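Local coordinates for lipid-transfer protein (PDB 6OK1) that is of unconfirmed function but belongs to the thiolase superfamily of folds and is described as a lipid-transfer protein, at residues Glu26-Ile38 with Thr58-Ile70. Sequence-based numbering, arbitrary orientation.
With NA (sodium ion), chain E.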
loop_
_atom_site.group_PDB
_atom_site.type_symbol
_atom_site.label_atom_id
_atom_site.label_comp_id
_atom_site.label_asym_id
_atom_site.label_seq_id
_atom_site.Cartn_x
_atom_site.Cartn_y
_atom_site.Cartn_z
ATOM N N GLU A 26 -10.058 -15.532 0.201
ATOM C CA GLU A 26 -10.124 -14.120 -0.193
ATOM C C GLU A 26 -9.712 -13.940 -1.647
ATOM O O GLU A 26 -10.328 -13.162 -2.393
ATOM C CB GLU A 26 -9.251 -13.275 0.741
ATOM C CG GLU A 26 -9.652 -13.407 2.204
ATOM C CD GLU A 26 -9.105 -12.319 3.115
ATOM O OE1 GLU A 26 -8.019 -11.772 2.812
ATOM O OE2 GLU A 26 -9.773 -12.026 4.147
ATOM N N LEU A 27 -8.701 -14.684 -2.097
ATOM C CA LEU A 27 -8.307 -14.583 -3.500
ATOM C C LEU A 27 -9.420 -15.054 -4.424
ATOM O O LEU A 27 -9.682 -14.433 -5.462
ATOM C CB LEU A 27 -7.031 -15.385 -3.761
ATOM C CG LEU A 27 -6.548 -15.453 -5.220
ATOM C CD1 LEU A 27 -6.155 -14.092 -5.765
ATOM C CD2 LEU A 27 -5.389 -16.430 -5.322
ATOM N N GLN A 28 -10.109 -16.142 -4.075
ATOM C CA GLN A 28 -11.198 -16.566 -4.942
ATOM C C GLN A 28 -12.276 -15.493 -5.004
ATOM O O GLN A 28 -12.816 -15.208 -6.075
ATOM C CB GLN A 28 -11.787 -17.913 -4.482
ATOM C CG GLN A 28 -12.995 -18.325 -5.305
ATOM C CD GLN A 28 -13.289 -19.824 -5.275
ATOM O OE1 GLN A 28 -12.526 -20.622 -4.759
ATOM N NE2 GLN A 28 -14.413 -20.194 -5.846
ATOM N N LEU A 29 -12.592 -14.867 -3.873
ATOM C CA LEU A 29 -13.599 -13.814 -3.909
ATOM C C LEU A 29 -13.156 -12.662 -4.809
ATOM O O LEU A 29 -13.968 -12.096 -5.544
ATOM C CB LEU A 29 -13.865 -13.301 -2.498
ATOM C CG LEU A 29 -14.425 -14.309 -1.480
ATOM C CD1 LEU A 29 -14.489 -13.678 -0.110
ATOM C CD2 LEU A 29 -15.830 -14.764 -1.923
ATOM N N ALA A 30 -11.891 -12.248 -4.689
ATOM C CA ALA A 30 -11.377 -11.174 -5.527
ATOM C C ALA A 30 -11.483 -11.545 -6.986
ATOM O O ALA A 30 -11.945 -10.749 -7.802
ATOM C CB ALA A 30 -9.934 -10.857 -5.164
ATOM N N CYS A 31 -11.078 -12.767 -7.329
ATOM C CA CYS A 31 -11.140 -13.183 -8.725
ATOM C C CYS A 31 -12.577 -13.224 -9.227
ATOM O O CYS A 31 -12.857 -12.794 -10.353
ATOM C CB CYS A 31 -10.473 -14.542 -8.890
ATOM S SG CYS A 31 -8.707 -14.477 -8.652
ATOM N N GLU A 32 -13.505 -13.722 -8.414
ATOM C CA GLU A 32 -14.901 -13.750 -8.848
ATOM C C GLU A 32 -15.423 -12.343 -9.122
ATOM O O GLU A 32 -16.050 -12.096 -10.156
ATOM C CB GLU A 32 -15.788 -14.449 -7.819
ATOM C CG GLU A 32 -15.591 -15.944 -7.761
ATOM C CD GLU A 32 -16.454 -16.613 -6.711
ATOM O OE1 GLU A 32 -17.502 -16.036 -6.329
ATOM O OE2 GLU A 32 -16.082 -17.723 -6.275
ATOM N N ALA A 33 -15.204 -11.418 -8.190
ATOM C CA ALA A 33 -15.722 -10.061 -8.354
ATOM C C ALA A 33 -15.087 -9.376 -9.559
ATOM O O ALA A 33 -15.771 -8.701 -10.341
ATOM C CB ALA A 33 -15.463 -9.262 -7.062
ATOM N N VAL A 34 -13.781 -9.559 -9.736
ATOM C CA VAL A 34 -13.064 -8.919 -10.834
ATOM C C VAL A 34 -13.574 -9.432 -12.175
ATOM O O VAL A 34 -13.870 -8.647 -13.081
ATOM C CB VAL A 34 -11.558 -9.161 -10.679
ATOM C CG1 VAL A 34 -10.802 -8.875 -11.945
ATOM C CG2 VAL A 34 -11.014 -8.311 -9.520
ATOM N N LEU A 35 -13.670 -10.755 -12.331
ATOM C CA LEU A 35 -14.220 -11.298 -13.578
ATOM C C LEU A 35 -15.652 -10.830 -13.814
ATOM O O LEU A 35 -16.043 -10.573 -14.964
ATOM C CB LEU A 35 -14.152 -12.828 -13.565
ATOM C CG LEU A 35 -12.727 -13.377 -13.747
ATOM C CD1 LEU A 35 -12.713 -14.897 -13.611
ATOM C CD2 LEU A 35 -12.119 -12.980 -15.098
ATOM N N ALA A 36 -16.456 -10.742 -12.753
ATOM C CA ALA A 36 -17.840 -10.304 -12.911
ATOM C C ALA A 36 -17.902 -8.864 -13.396
ATOM O O ALA A 36 -18.712 -8.534 -14.269
ATOM C CB ALA A 36 -18.605 -10.474 -11.597
ATOM N N ALA A 37 -17.030 -7.994 -12.864
ATOM C CA ALA A 37 -17.029 -6.587 -13.270
ATOM C C ALA A 37 -16.555 -6.435 -14.714
ATOM O O ALA A 37 -17.130 -5.662 -15.491
ATOM C CB ALA A 37 -16.146 -5.762 -12.331
ATOM N N ILE A 38 -15.542 -7.209 -15.092
ATOM C CA ILE A 38 -15.028 -7.196 -16.455
ATOM C C ILE A 38 -16.131 -7.594 -17.429
ATOM O O ILE A 38 -16.360 -6.931 -18.450
ATOM C CB ILE A 38 -13.810 -8.132 -16.553
ATOM C CG1 ILE A 38 -12.617 -7.545 -15.766
ATOM C CG2 ILE A 38 -13.420 -8.394 -18.003
ATOM C CD1 ILE A 38 -11.450 -8.511 -15.529
ATOM N N THR A 58 -5.021 -8.822 0.713
ATOM C CA THR A 58 -4.029 -9.888 0.639
ATOM C C THR A 58 -3.945 -10.526 -0.741
ATOM O O THR A 58 -3.039 -11.329 -0.980
ATOM C CB THR A 58 -4.365 -10.997 1.675
ATOM O OG1 THR A 58 -5.606 -11.598 1.332
ATOM C CG2 THR A 58 -4.446 -10.424 3.111
ATOM N N SER A 59 -4.900 -10.249 -1.625
ATOM C CA SER A 59 -4.891 -10.788 -2.979
ATOM C C SER A 59 -4.168 -9.793 -3.866
ATOM O O SER A 59 -4.782 -8.942 -4.499
ATOM C CB SER A 59 -6.313 -11.028 -3.458
ATOM O OG SER A 59 -6.984 -11.889 -2.554
ATOM N N SER A 60 -2.845 -9.908 -3.917
ATOM C CA SER A 60 -2.058 -8.936 -4.657
ATOM C C SER A 60 -2.451 -8.902 -6.135
ATOM O O SER A 60 -2.977 -9.869 -6.702
ATOM C CB SER A 60 -0.571 -9.250 -4.506
ATOM O OG SER A 60 -0.234 -10.292 -5.382
ATOM N N GLU A 61 -2.102 -7.778 -6.778
ATOM C CA GLU A 61 -2.397 -7.579 -8.185
ATOM C C GLU A 61 -1.874 -8.741 -9.018
ATOM O O GLU A 61 -2.546 -9.194 -9.945
ATOM C CB GLU A 61 -1.776 -6.258 -8.673
ATOM C CG GLU A 61 -2.228 -5.032 -7.859
ATOM C CD GLU A 61 -1.290 -4.660 -6.749
ATOM O OE1 GLU A 61 -0.731 -5.571 -6.093
ATOM O OE2 GLU A 61 -1.105 -3.443 -6.532
ATOM N N ILE A 62 -0.684 -9.249 -8.685
ATOM C CA ILE A 62 -0.125 -10.314 -9.522
ATOM C C ILE A 62 -0.881 -11.621 -9.332
ATOM O O ILE A 62 -0.994 -12.416 -10.272
ATOM C CB ILE A 62 1.371 -10.515 -9.255
ATOM C CG1 ILE A 62 1.651 -10.826 -7.781
ATOM C CG2 ILE A 62 2.149 -9.283 -9.750
ATOM C CD1 ILE A 62 3.113 -11.256 -7.535
ATOM N N HIS A 63 -1.388 -11.878 -8.131
ATOM C CA HIS A 63 -2.135 -13.112 -7.911
ATOM C C HIS A 63 -3.494 -13.046 -8.580
ATOM O O HIS A 63 -3.932 -14.013 -9.215
ATOM C CB HIS A 63 -2.268 -13.374 -6.414
ATOM C CG HIS A 63 -0.966 -13.739 -5.778
ATOM N ND1 HIS A 63 -0.186 -14.772 -6.259
ATOM C CD2 HIS A 63 -0.275 -13.187 -4.757
ATOM C CE1 HIS A 63 0.921 -14.853 -5.539
ATOM N NE2 HIS A 63 0.888 -13.907 -4.614
ATOM N N VAL A 64 -4.156 -11.894 -8.505
ATOM C CA VAL A 64 -5.393 -11.709 -9.263
ATOM C C VAL A 64 -5.122 -11.860 -10.759
ATOM O O VAL A 64 -5.882 -12.520 -11.489
ATOM C CB VAL A 64 -6.026 -10.341 -8.918
ATOM C CG1 VAL A 64 -7.218 -10.032 -9.821
ATOM C CG2 VAL A 64 -6.471 -10.347 -7.455
ATOM N N ALA A 65 -4.045 -11.254 -11.244
ATOM C CA ALA A 65 -3.832 -11.235 -12.684
ATOM C C ALA A 65 -3.531 -12.633 -13.222
ATOM O O ALA A 65 -4.029 -12.998 -14.286
ATOM C CB ALA A 65 -2.719 -10.267 -13.045
ATOM N N ARG A 66 -2.697 -13.421 -12.536
ATOM C CA ARG A 66 -2.354 -14.726 -13.096
ATOM C C ARG A 66 -3.490 -15.725 -12.938
ATOM O O ARG A 66 -3.575 -16.686 -13.717
ATOM C CB ARG A 66 -1.066 -15.274 -12.481
ATOM C CG ARG A 66 -1.143 -15.752 -11.044
ATOM C CD ARG A 66 0.201 -16.369 -10.587
ATOM N NE ARG A 66 0.481 -17.619 -11.301
ATOM C CZ ARG A 66 0.096 -18.829 -10.875
ATOM N NH1 ARG A 66 -0.554 -18.959 -9.723
ATOM N NH2 ARG A 66 0.387 -19.919 -11.583
ATOM N N ASN A 67 -4.396 -15.498 -11.994
ATOM C CA ASN A 67 -5.549 -16.384 -11.854
ATOM C C ASN A 67 -6.618 -16.077 -12.889
ATOM O O ASN A 67 -7.264 -16.995 -13.398
ATOM C CB ASN A 67 -6.137 -16.260 -10.442
ATOM C CG ASN A 67 -5.499 -17.229 -9.462
ATOM O OD1 ASN A 67 -5.971 -18.344 -9.310
ATOM N ND2 ASN A 67 -4.426 -16.811 -8.802
ATOM N N THR A 68 -6.848 -14.797 -13.182
ATOM C CA THR A 68 -7.962 -14.392 -14.031
ATOM C C THR A 68 -7.618 -14.295 -15.507
ATOM O O THR A 68 -8.539 -14.148 -16.318
ATOM C CB THR A 68 -8.513 -13.040 -13.600
ATOM O OG1 THR A 68 -7.469 -12.049 -13.683
ATOM C CG2 THR A 68 -9.068 -13.129 -12.190
ATOM N N GLY A 69 -6.340 -14.349 -15.876
ATOM C CA GLY A 69 -5.958 -14.149 -17.261
ATOM C C GLY A 69 -5.815 -12.703 -17.673
ATOM O O GLY A 69 -5.718 -12.423 -18.880
ATOM N N ILE A 70 -5.789 -11.777 -16.707
ATOM C CA ILE A 70 -5.484 -10.375 -16.996
ATOM C C ILE A 70 -4.075 -10.235 -17.554
ATOM O O ILE A 70 -3.797 -9.339 -18.366
ATOM C CB ILE A 70 -5.711 -9.547 -15.704
ATOM C CG1 ILE A 70 -7.207 -9.356 -15.505
ATOM C CG2 ILE A 70 -4.975 -8.218 -15.741
ATOM C CD1 ILE A 70 -7.601 -8.811 -14.134
HETATM NA NA NA E . -3.266 -7.344 -19.138
HETATM O O HOH W 1 -7.936 -9.103 1.687
HETATM O O HOH W 2 -2.701 -5.908 -21.073
HETATM O O HOH W 3 -2.715 -8.686 -20.890
#
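Glu26 and Thr58 join the start of helix 26-38 to the loop that leads into helix 61-68: the Thr58 hydroxyl donates to the carboxylate, Thr58 OG1 to Glu26 OE1 2.8 Å, meeting that oxygen nearly along its C-O axis while the two side chains cross at about a right angle. A water gives OE1 a second donor and accepts from Thr58 N, so two partners grip this oxygen. Next along, Leu27 holds CG anti to its backbone N (chi1 176°) and fans its methyls over residues 58-70, CD1 lying 3.8 Å from Ser59 CB and CD2 3.6 Å from Asn67 ND2. That amide is fixed by a bond back to the helix, in which Asn67 ND2 lies 2.9 Å from His63 O; Asn67 N approaches the same oxygen from the other face of the carbonyl. Cys31 sets its sulfur alongside Asn67 and Thr68, Cys31 SG to Asn67 CB 3.6 Å. With chi1 at 59°, Thr68 turns OG1 back to Val64 O and offers its CG2 methyl to Cys31, while Leu35 and Thr68 slide past each other in opposite directions. In the middle Val34 and Val64 meet tip to tip, Val34 CG2 to Val64 CG1 4.2 Å; farther on, Ile70 CD1 rests 3.9 Å from Val34 CG1 and also touches Ile38. The backbone O of Ile70 binds the sodium ion, with the backbone O atoms of Val48 and Glu72 and two waters. The axes of helices 26-38 and 61-68 pass 9.8 Å apart with a signed crossing angle of -63°, within the thiolase-type N-terminal domain. Arg66 on helix 61-68 forms a salt bridge with Asp252 of the second subunit, whereas Val34 also packs on strand 219-228 and Val64 touches strands 50-54 and 104-112.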